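Long-range contacts in papillomavirus transcription factor E2 (Human papillomavirus type 18, PDB 1QQH), which probably activates viral transcription through this N-terminal domain, which in papillomavirus E2 proteins also recruits the replicative helicase E1: residues 53-58 with 121-126; 69-74 with 81-86; 87-92 with 101-106; 74-79 with 96-101. The protein carries 1 engineered substitution. One frame throughout, in Å; residues are numbered along the deposited sequence.

Interaction 1 (53-58 with 121-126); sequences QVYFDG and EVHFGN
Tyr55 turns the edge of its ring toward the face of the His123 imidazole, its CE1 lying over that face near the rim, 3.2 Å from His123 ND1. The ring centroids are 4.5 Å apart and the planes 51° from each other, a tilted edge-to-face pair. In both residues the first torsion places CG beside the residue's own backbone N, anti to the carbonyl carbon, and the two side chains cross at about a right angle. Beneath them strands 53-56 and 121-124 run antiparallel: Gln53 with His123 and Tyr55 with Glu121 are hydrogen-bonded pairs, flanking the non-hydrogen-bonded pair Val54–Val122. These beta-branched valines suit an extended backbone and point to the other face of the sheet, where Val54 CG2 and Val122 CG2 come within 4.4 Å and both side chains meet Phe107 of helix 107-111. On the polar face, His123 NE2 donates to Glu121 OE1 at 2.8 Å, reaching the oxygen from its anti side and 31° out of the carboxylate plane. A water at the imidazole edge gives a proton to Gln53 OE1 (2.7 Å), lies 3.0 Å from Tyr55 OH and is weakly bonded to His123 ND1. Lys60 adds a cation-pi contact to Tyr55. Accepting from NE2, Glu121 would tend to keep a proton on that nitrogen and may ease protonation of the imidazole, an effect the nearby Lys60 would partly oppose.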
# COMPACT_ATOMS: atom_id res chain seq x y z
N GLN A 53 -20.09 7.19 19.36
CA GLN A 53 -21.01 6.37 20.15
C GLN A 53 -22.43 6.87 20.00
O GLN A 53 -22.69 8.07 20.08
CB GLN A 53 -20.65 6.43 21.62
CG GLN A 53 -19.27 5.98 21.97
CD GLN A 53 -19.00 6.20 23.44
OE1 GLN A 53 -19.00 7.35 23.91
NE2 GLN A 53 -18.78 5.11 24.17
N VAL A 54 -23.35 5.94 19.79
CA VAL A 54 -24.75 6.28 19.65
C VAL A 54 -25.55 5.50 20.68
O VAL A 54 -25.42 4.28 20.79
CB VAL A 54 -25.29 5.94 18.25
CG1 VAL A 54 -26.78 6.23 18.19
CG2 VAL A 54 -24.55 6.76 17.20
N TYR A 55 -26.37 6.22 21.44
CA TYR A 55 -27.21 5.59 22.46
C TYR A 55 -28.66 5.67 21.98
O TYR A 55 -29.19 6.76 21.79
CB TYR A 55 -27.07 6.33 23.79
CG TYR A 55 -25.66 6.37 24.33
CD1 TYR A 55 -24.74 7.29 23.84
CD2 TYR A 55 -25.25 5.49 25.32
CE1 TYR A 55 -23.43 7.33 24.33
CE2 TYR A 55 -23.95 5.52 25.82
CZ TYR A 55 -23.05 6.45 25.32
OH TYR A 55 -21.76 6.48 25.82
N PHE A 56 -29.27 4.51 21.77
CA PHE A 56 -30.65 4.47 21.30
C PHE A 56 -31.60 4.45 22.48
O PHE A 56 -31.37 3.75 23.47
CB PHE A 56 -30.86 3.25 20.41
CG PHE A 56 -29.96 3.23 19.22
CD1 PHE A 56 -28.82 2.44 19.20
CD2 PHE A 56 -30.23 4.05 18.13
CE1 PHE A 56 -27.95 2.46 18.12
CE2 PHE A 56 -29.37 4.08 17.04
CZ PHE A 56 -28.23 3.28 17.04
N ASP A 57 -32.68 5.22 22.36
CA ASP A 57 -33.67 5.34 23.42
C ASP A 57 -32.92 6.03 24.55
O ASP A 57 -31.81 6.53 24.35
CB ASP A 57 -34.15 3.96 23.87
CG ASP A 57 -34.57 3.08 22.70
OD1 ASP A 57 -35.43 3.51 21.90
OD2 ASP A 57 -34.04 1.95 22.59
N GLY A 58 -33.52 6.09 25.74
CA GLY A 58 -32.84 6.74 26.85
C GLY A 58 -32.05 5.75 27.67
O GLY A 58 -32.24 5.65 28.89
N GLU A 121 -29.13 9.28 20.89
CA GLU A 121 -28.22 10.34 21.29
C GLU A 121 -26.84 10.04 20.71
O GLU A 121 -26.36 8.91 20.80
CB GLU A 121 -28.15 10.37 22.81
CG GLU A 121 -27.92 11.74 23.42
CD GLU A 121 -27.98 11.71 24.94
OE1 GLU A 121 -27.06 11.11 25.56
OE2 GLU A 121 -28.94 12.26 25.51
N VAL A 122 -26.21 11.04 20.11
CA VAL A 122 -24.89 10.85 19.51
C VAL A 122 -23.77 11.50 20.32
O VAL A 122 -23.84 12.67 20.69
CB VAL A 122 -24.83 11.45 18.08
CG1 VAL A 122 -23.51 11.11 17.44
CG2 VAL A 122 -25.98 10.91 17.24
N HIS A 123 -22.73 10.71 20.61
CA HIS A 123 -21.59 11.20 21.35
C HIS A 123 -20.32 11.04 20.52
O HIS A 123 -20.06 9.98 19.96
CB HIS A 123 -21.42 10.43 22.67
CG HIS A 123 -22.51 10.68 23.66
ND1 HIS A 123 -22.40 10.32 24.99
CD2 HIS A 123 -23.74 11.22 23.52
CE1 HIS A 123 -23.51 10.64 25.62
NE2 HIS A 123 -24.34 11.19 24.76
N PHE A 124 -19.54 12.11 20.43
CA PHE A 124 -18.30 12.06 19.68
C PHE A 124 -17.21 12.52 20.63
O PHE A 124 -17.03 13.72 20.86
CB PHE A 124 -18.35 12.99 18.47
CG PHE A 124 -17.23 12.78 17.49
CD1 PHE A 124 -16.98 13.70 16.48
CD2 PHE A 124 -16.42 11.64 17.57
CE1 PHE A 124 -15.95 13.50 15.57
CE2 PHE A 124 -15.39 11.44 16.66
CZ PHE A 124 -15.15 12.37 15.65
N GLY A 125 -16.48 11.56 21.18
CA GLY A 125 -15.43 11.89 22.12
C GLY A 125 -16.05 12.43 23.39
O GLY A 125 -16.83 11.74 24.05
N ASN A 126 -15.72 13.68 23.72
CA ASN A 126 -16.24 14.31 24.92
C ASN A 126 -17.38 15.28 24.61
O ASN A 126 -17.76 16.11 25.44
CB ASN A 126 -15.10 15.06 25.62
CG ASN A 126 -15.43 15.43 27.06
OD1 ASN A 126 -14.64 16.10 27.73
ND2 ASN A 126 -16.60 14.99 27.53
O HOH W 1 -19.77 8.64 26.12

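Interaction 2 (69-74 with 81-86); sequences WDSVYY and WDKTAT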
# COMPACT_ATOMS: atom_id res chain seq x y z
N TRP A 69 -14.10 8.64 10.04
CA TRP A 69 -12.74 8.80 9.53
C TRP A 69 -12.24 10.24 9.48
O TRP A 69 -12.89 11.11 8.91
CB TRP A 69 -12.67 8.17 8.14
CG TRP A 69 -13.16 6.75 8.14
CD1 TRP A 69 -14.40 6.30 7.74
CD2 TRP A 69 -12.44 5.59 8.58
NE1 TRP A 69 -14.48 4.94 7.91
CE2 TRP A 69 -13.29 4.48 8.43
CE3 TRP A 69 -11.15 5.39 9.09
CZ2 TRP A 69 -12.90 3.19 8.77
CZ3 TRP A 69 -10.76 4.10 9.43
CH2 TRP A 69 -11.63 3.01 9.26
N ASP A 70 -11.09 10.50 10.10
CA ASP A 70 -10.53 11.86 10.10
C ASP A 70 -10.37 12.36 8.68
O ASP A 70 -10.59 13.54 8.39
CB ASP A 70 -9.17 11.91 10.80
CG ASP A 70 -9.28 11.92 12.32
OD1 ASP A 70 -10.37 12.24 12.85
OD2 ASP A 70 -8.27 11.63 12.99
N SER A 71 -9.99 11.46 7.78
CA SER A 71 -9.79 11.84 6.39
C SER A 71 -10.43 10.86 5.44
O SER A 71 -10.18 9.66 5.51
CB SER A 71 -8.29 11.93 6.09
OG SER A 71 -7.66 12.85 6.96
N VAL A 72 -11.26 11.37 4.55
CA VAL A 72 -11.94 10.55 3.55
C VAL A 72 -11.44 10.96 2.18
O VAL A 72 -11.43 12.14 1.83
CB VAL A 72 -13.46 10.74 3.61
CG1 VAL A 72 -14.12 9.99 2.46
CG2 VAL A 72 -13.99 10.25 4.95
N TYR A 73 -11.00 9.97 1.40
CA TYR A 73 -10.49 10.21 0.06
C TYR A 73 -11.46 9.64 -0.96
O TYR A 73 -11.63 8.43 -1.07
CB TYR A 73 -9.11 9.56 -0.12
CG TYR A 73 -8.07 10.03 0.87
CD1 TYR A 73 -8.21 9.77 2.22
CD2 TYR A 73 -6.96 10.76 0.45
CE1 TYR A 73 -7.26 10.22 3.15
CE2 TYR A 73 -6.01 11.22 1.36
CZ TYR A 73 -6.17 10.95 2.71
OH TYR A 73 -5.26 11.41 3.63
N TYR A 74 -12.10 10.54 -1.70
CA TYR A 74 -13.05 10.13 -2.72
C TYR A 74 -12.54 10.62 -4.06
O TYR A 74 -11.69 11.51 -4.12
CB TYR A 74 -14.43 10.72 -2.42
CG TYR A 74 -14.49 12.23 -2.47
CD1 TYR A 74 -14.85 12.88 -3.65
CD2 TYR A 74 -14.22 13.00 -1.34
CE1 TYR A 74 -14.94 14.27 -3.71
CE2 TYR A 74 -14.31 14.40 -1.38
CZ TYR A 74 -14.68 15.03 -2.57
OH TYR A 74 -14.80 16.40 -2.63
N TRP A 81 -8.65 12.69 -7.16
CA TRP A 81 -8.84 12.38 -5.75
C TRP A 81 -8.86 13.60 -4.84
O TRP A 81 -7.93 14.41 -4.85
CB TRP A 81 -7.75 11.41 -5.26
CG TRP A 81 -7.88 10.05 -5.85
CD1 TRP A 81 -7.33 9.61 -7.02
CD2 TRP A 81 -8.68 8.97 -5.35
NE1 TRP A 81 -7.75 8.33 -7.28
CE2 TRP A 81 -8.58 7.91 -6.27
CE3 TRP A 81 -9.48 8.81 -4.21
CZ2 TRP A 81 -9.25 6.70 -6.10
CZ3 TRP A 81 -10.15 7.60 -4.03
CH2 TRP A 81 -10.02 6.56 -4.98
N ASP A 82 -9.92 13.73 -4.06
CA ASP A 82 -10.04 14.83 -3.11
C ASP A 82 -10.02 14.24 -1.71
O ASP A 82 -10.34 13.07 -1.51
CB ASP A 82 -11.33 15.62 -3.32
CG ASP A 82 -11.28 16.49 -4.56
OD1 ASP A 82 -10.24 17.16 -4.78
OD2 ASP A 82 -12.28 16.51 -5.31
N LYS A 83 -9.64 15.06 -0.75
CA LYS A 83 -9.54 14.65 0.64
C LYS A 83 -10.41 15.56 1.51
O LYS A 83 -10.35 16.79 1.40
CB LYS A 83 -8.07 14.73 1.07
CG LYS A 83 -7.78 14.54 2.53
CD LYS A 83 -6.29 14.75 2.78
CE LYS A 83 -5.96 14.76 4.25
NZ LYS A 83 -4.50 14.96 4.46
N THR A 84 -11.24 14.96 2.36
CA THR A 84 -12.11 15.74 3.23
C THR A 84 -12.35 15.04 4.56
O THR A 84 -11.96 13.89 4.76
CB THR A 84 -13.46 16.03 2.56
OG1 THR A 84 -14.21 16.94 3.37
CG2 THR A 84 -14.26 14.75 2.37
N ALA A 85 -13.00 15.74 5.48
CA ALA A 85 -13.27 15.17 6.79
C ALA A 85 -14.61 14.47 6.87
O ALA A 85 -15.49 14.66 6.03
CB ALA A 85 -13.22 16.27 7.85
N THR A 86 -14.76 13.63 7.89
CA THR A 86 -16.02 12.96 8.09
C THR A 86 -16.77 13.86 9.06
O THR A 86 -16.20 14.37 10.01
CB THR A 86 -15.85 11.57 8.74
OG1 THR A 86 -15.56 10.61 7.72
CG2 THR A 86 -17.12 11.17 9.47
O HOH W 2 -13.89 13.47 10.66
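Strands 71-74 and 81-84 run antiparallel, their axes 4.6 Å apart, as two arms of a beta hairpin in which Val72–Thr84 and Tyr74–Asp82 are the hydrogen-bonded pairs and Tyr73–Lys83 the non-hydrogen-bonded pair between them. On the other edge of the first strand, Asp70 and Ser71 both face Lys47 of strand 45-56, a classic beta bulge. On one face of the sheet Tyr73 and Lys83 lie side by side, pointing the same way. The Lys83 chain is fully extended, and its CG rests over the Tyr73 ring 4.2 Å from the centroid, a CH-pi contact that uses the long aliphatic part of a lysine. Both polar ends then reach Glu25, which forms a salt bridge with Lys83 NZ and a hydrogen bond with Tyr73 OH. The other face carries Tyr74. Its CG sits between the backbone N and the carbonyl carbon (chi1 64°), the crowded position, and the ring is laid against Asp82, whose CB stands over the face 3.9 Å from the centroid. Thr84 CG2 meets the edge of the same ring, 3.8 Å from Tyr74 CE2. Trp81 brings its edge to the first strand, CZ3 lying 3.4 Å from Tyr73 O. Past the last bridge, Thr86 OG1, whose main polar partner is Tyr104 OH, touches Val72 CG2 at 3.2 Å.

Interaction 3 (87-92 with 101-106); sequences CVSHRG and NTFYIE
Phe103 comes first in its segment to meet 87-92, offering one ring face to the guanidinium of Arg91. The two flat groups are stacked with planes 9° apart, and Arg91 CZ lies 3.8 Å from the ring centroid, an off-centre cation-pi contact. Arg91 CD is closer still, 3.2 Å from Phe103 CZ. At the ring's edge, Ser89 OG approaches Phe103 CE2 to 4.0 Å, while Gly92 CA lies there in the ring plane. Ile105 contributes its backbone: Ile105 O receives a CH···O contact from Gly92 CA at 3.2 Å. With no side chain, Gly92 can come this close and adopt a backbone conformation (phi 153°, psi -162°) suited to glycine. Glu106, the N-cap of helix 107-111, pairs with Gly92 across the sheet. Its side chain bends at chi2 to lie alongside Arg91 with the carboxylate nearly coplanar with the guanidinium. Arg91 grips it side-on, NE to OE1 at 3.1 Å and NH2 to OE2 at 3.0 Å, each oxygen using its syn lone pair. Arginine suits this place because its face serves Phe103 while its edge serves Glu106. The pattern is that of a bidentate salt bridge laid over an aromatic ring, beside the tight turn joining the antiparallel strands 81-89 and 92-97.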
# COMPACT_ATOMS: atom_id res chain seq x y z
N CYS A 87 -18.05 14.07 8.79
CA CYS A 87 -18.86 14.89 9.67
C CYS A 87 -19.81 14.02 10.46
O CYS A 87 -20.46 13.12 9.91
CB CYS A 87 -19.64 15.92 8.86
SG CYS A 87 -18.58 17.17 8.14
N VAL A 88 -19.88 14.30 11.75
CA VAL A 88 -20.73 13.57 12.68
C VAL A 88 -21.90 14.44 13.14
O VAL A 88 -21.71 15.36 13.93
CB VAL A 88 -19.91 13.14 13.92
CG1 VAL A 88 -20.77 12.33 14.86
CG2 VAL A 88 -18.68 12.36 13.49
N SER A 89 -23.10 14.14 12.65
CA SER A 89 -24.28 14.89 13.06
C SER A 89 -25.26 13.92 13.72
O SER A 89 -25.00 12.72 13.76
CB SER A 89 -24.97 15.52 11.85
OG SER A 89 -25.56 14.52 11.04
N HIS A 90 -26.37 14.44 14.21
CA HIS A 90 -27.38 13.60 14.85
C HIS A 90 -28.02 12.71 13.78
O HIS A 90 -28.52 11.63 14.07
CB HIS A 90 -28.44 14.47 15.53
CG HIS A 90 -29.48 13.69 16.27
ND1 HIS A 90 -30.67 13.30 15.70
CD2 HIS A 90 -29.49 13.20 17.54
CE1 HIS A 90 -31.37 12.60 16.57
NE2 HIS A 90 -30.68 12.52 17.69
N ARG A 91 -27.98 13.17 12.53
CA ARG A 91 -28.55 12.39 11.43
C ARG A 91 -27.68 11.20 11.00
O ARG A 91 -28.19 10.19 10.51
CB ARG A 91 -28.80 13.30 10.22
CG ARG A 91 -29.18 12.50 8.97
CD ARG A 91 -29.52 13.38 7.77
NE ARG A 91 -29.57 12.57 6.56
CZ ARG A 91 -29.80 13.05 5.34
NH1 ARG A 91 -30.02 14.35 5.16
NH2 ARG A 91 -29.80 12.23 4.29
N GLY A 92 -26.37 11.32 11.18
CA GLY A 92 -25.48 10.24 10.79
C GLY A 92 -24.09 10.72 10.44
O GLY A 92 -23.70 11.84 10.81
N ASN A 101 -23.29 17.07 1.09
CA ASN A 101 -23.21 16.14 2.20
C ASN A 101 -23.58 14.75 1.73
O ASN A 101 -24.64 14.55 1.15
CB ASN A 101 -24.17 16.56 3.32
CG ASN A 101 -23.80 17.91 3.92
OD1 ASN A 101 -22.71 18.44 3.67
ND2 ASN A 101 -24.71 18.46 4.73
N THR A 102 -22.70 13.79 1.97
CA THR A 102 -22.93 12.41 1.55
C THR A 102 -22.84 11.48 2.76
O THR A 102 -21.76 11.26 3.30
CB THR A 102 -21.89 11.98 0.51
OG1 THR A 102 -21.82 12.99 -0.50
CG2 THR A 102 -22.26 10.65 -0.13
N PHE A 103 -23.97 10.93 3.18
CA PHE A 103 -23.99 10.02 4.32
C PHE A 103 -23.57 8.60 3.99
O PHE A 103 -23.91 8.09 2.93
CB PHE A 103 -25.39 9.98 4.95
CG PHE A 103 -25.79 11.25 5.61
CD1 PHE A 103 -26.21 12.34 4.85
CD2 PHE A 103 -25.70 11.39 6.99
CE1 PHE A 103 -26.52 13.55 5.46
CE2 PHE A 103 -26.01 12.58 7.61
CZ PHE A 103 -26.42 13.67 6.84
N TYR A 104 -22.83 7.96 4.88
CA TYR A 104 -22.46 6.57 4.68
C TYR A 104 -22.96 5.74 5.86
O TYR A 104 -22.66 4.55 5.99
CB TYR A 104 -20.94 6.40 4.46
CG TYR A 104 -20.02 6.89 5.55
CD1 TYR A 104 -19.67 6.06 6.61
CD2 TYR A 104 -19.43 8.15 5.47
CE1 TYR A 104 -18.73 6.47 7.57
CE2 TYR A 104 -18.49 8.57 6.41
CZ TYR A 104 -18.14 7.72 7.46
OH TYR A 104 -17.20 8.13 8.37
N ILE A 105 -23.73 6.40 6.71
CA ILE A 105 -24.39 5.81 7.88
C ILE A 105 -25.50 6.76 8.29
O ILE A 105 -25.26 7.93 8.57
CB ILE A 105 -23.46 5.60 9.08
CG1 ILE A 105 -22.52 4.42 8.83
CG2 ILE A 105 -24.28 5.31 10.32
CD1 ILE A 105 -21.79 3.93 10.05
N GLU A 106 -26.73 6.25 8.30
CA GLU A 106 -27.90 7.04 8.69
C GLU A 106 -28.35 6.48 10.03
O GLU A 106 -28.70 5.31 10.15
CB GLU A 106 -29.00 6.87 7.64
CG GLU A 106 -28.63 7.41 6.27
CD GLU A 106 -28.93 8.89 6.12
OE1 GLU A 106 -29.13 9.57 7.15
OE2 GLU A 106 -28.97 9.38 4.97

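Interaction 4 (74-79 with 96-101); sequences YMTDAG and VKEGYN
Tyr74 and Glu98 give up most surface here, with Lys97 next, and the tyrosine ring meets both partners. Lys97 CG stands over the ring face away from Asp82, 4.0 Å from the centroid and 29° off the normal, so the Tyr74 ring is held between aliphatic carbons on both faces. A chi1 of -177° sets this CG anti to the lysine's backbone N and over the ring; the extended chain beyond it runs on toward Met75. At the phenol end, Tyr74 OH accepts a nearly straight hydrogen bond from Glu98 N at 3.2 Å, and a water that donates to Val96 O (2.7 Å) also bonds this hydroxyl. That amide belongs to the type I' turn from Lys97 to Tyr100, the tight reversal of the hairpin 92-97/100-103, where Glu98 and Gly99 both have positive phi. Facing it, a type I turn from Thr76 to Gly79 leads on from strand 63-75. Reaching across to it, Glu98 brings OE2 to 3.7 Å from Thr76 CA and OE1 to only 3.1 Å from Asp77 OD2, two acceptors whose like charges would repel unless eased by a proton or by solvent. Lys97 NZ, 5.8 Å from Asp77 OD1, may offset part of that charge.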
# COMPACT_ATOMS: atom_id res chain seq x y z
N TYR A 74 -12.10 10.54 -1.70
CA TYR A 74 -13.05 10.13 -2.72
C TYR A 74 -12.54 10.62 -4.06
O TYR A 74 -11.69 11.51 -4.12
CB TYR A 74 -14.43 10.72 -2.42
CG TYR A 74 -14.49 12.23 -2.47
CD1 TYR A 74 -14.85 12.88 -3.65
CD2 TYR A 74 -14.22 13.00 -1.34
CE1 TYR A 74 -14.94 14.27 -3.71
CE2 TYR A 74 -14.31 14.40 -1.38
CZ TYR A 74 -14.68 15.03 -2.57
OH TYR A 74 -14.80 16.40 -2.63
N MET A 75 -13.06 10.04 -5.13
CA MET A 75 -12.66 10.43 -6.47
C MET A 75 -13.80 11.17 -7.17
O MET A 75 -14.94 10.71 -7.19
CB MET A 75 -12.24 9.19 -7.26
CG MET A 75 -11.71 9.50 -8.65
SD MET A 75 -11.30 7.99 -9.59
CE MET A 75 -9.49 8.06 -9.59
N THR A 76 -13.49 12.34 -7.74
CA THR A 76 -14.49 13.12 -8.45
C THR A 76 -14.87 12.40 -9.74
O THR A 76 -14.21 11.43 -10.14
CB THR A 76 -13.98 14.53 -8.82
OG1 THR A 76 -12.96 14.42 -9.82
CG2 THR A 76 -13.39 15.21 -7.59
N ASP A 77 -15.92 12.86 -10.39
CA ASP A 77 -16.36 12.26 -11.65
C ASP A 77 -15.17 12.31 -12.60
O ASP A 77 -14.86 11.33 -13.28
CB ASP A 77 -17.53 13.07 -12.21
CG ASP A 77 -18.52 13.49 -11.14
OD1 ASP A 77 -19.14 12.60 -10.51
OD2 ASP A 77 -18.67 14.71 -10.92
N ALA A 78 -14.49 13.46 -12.61
CA ALA A 78 -13.32 13.67 -13.45
C ALA A 78 -12.24 12.63 -13.14
O ALA A 78 -11.27 12.47 -13.89
CB ALA A 78 -12.77 15.07 -13.23
N GLY A 79 -12.40 11.94 -12.01
CA GLY A 79 -11.43 10.93 -11.63
C GLY A 79 -10.29 11.45 -10.77
O GLY A 79 -9.30 10.75 -10.57
N VAL A 96 -18.43 15.72 2.75
CA VAL A 96 -18.90 16.59 1.69
C VAL A 96 -18.21 16.15 0.41
O VAL A 96 -16.99 16.16 0.32
CB VAL A 96 -18.57 18.07 1.99
CG1 VAL A 96 -19.15 18.96 0.91
CG2 VAL A 96 -19.13 18.44 3.35
N LYS A 97 -19.01 15.73 -0.57
CA LYS A 97 -18.47 15.29 -1.84
C LYS A 97 -18.86 16.28 -2.93
O LYS A 97 -20.01 16.32 -3.38
CB LYS A 97 -19.01 13.90 -2.17
CG LYS A 97 -18.44 13.32 -3.45
CD LYS A 97 -19.02 11.95 -3.75
CE LYS A 97 -18.42 11.35 -5.01
NZ LYS A 97 -19.01 10.02 -5.29
N GLU A 98 -17.89 17.08 -3.35
CA GLU A 98 -18.13 18.08 -4.37
C GLU A 98 -19.25 19.00 -3.91
O GLU A 98 -20.25 19.19 -4.60
CB GLU A 98 -18.48 17.40 -5.70
CG GLU A 98 -17.35 16.50 -6.25
CD GLU A 98 -17.68 15.87 -7.59
OE1 GLU A 98 -17.83 16.63 -8.58
OE2 GLU A 98 -17.79 14.63 -7.67
N GLY A 99 -19.09 19.54 -2.70
CA GLY A 99 -20.06 20.45 -2.12
C GLY A 99 -21.32 19.88 -1.50
O GLY A 99 -22.08 20.63 -0.88
N TYR A 100 -21.55 18.58 -1.65
CA TYR A 100 -22.76 17.97 -1.09
C TYR A 100 -22.54 16.93 0.00
O TYR A 100 -21.73 16.01 -0.14
CB TYR A 100 -23.61 17.36 -2.21
CG TYR A 100 -24.13 18.40 -3.16
CD1 TYR A 100 -23.32 18.91 -4.18
CD2 TYR A 100 -25.42 18.93 -3.01
CE1 TYR A 100 -23.77 19.93 -5.01
CE2 TYR A 100 -25.88 19.96 -3.84
CZ TYR A 100 -25.05 20.45 -4.84
OH TYR A 100 -25.48 21.48 -5.64
N ASN A 101 -23.29 17.07 1.09
CA ASN A 101 -23.21 16.14 2.20
C ASN A 101 -23.58 14.75 1.73
O ASN A 101 -24.64 14.55 1.15
CB ASN A 101 -24.17 16.56 3.32
CG ASN A 101 -23.80 17.91 3.92
OD1 ASN A 101 -22.71 18.44 3.67
ND2 ASN A 101 -24.71 18.46 4.73
O HOH W 3 -15.39 18.29 -0.03

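Overall arrangement
From the N terminus, strand 45-56 provides the first half of interaction 1, whose loop closes only at 121-126 and so encloses the other three contacts. Strand 63-75 follows and turns back at once to close interaction 2, the short hairpin with strand 81-89. Tyr74 near its end also opens interaction 4, which closes at 96-101; interactions 2 and 4 therefore cross. Interaction 3 begins at 87, after interaction 2 has closed, and ends at 106, crossing interaction 4 and sharing Asn101 with it. All four reach one antiparallel sheet. Val122 and Phe124 pack on Val88, joining interactions 1 and 3, while Thr86 and Tyr104 connect interactions 2 and 3.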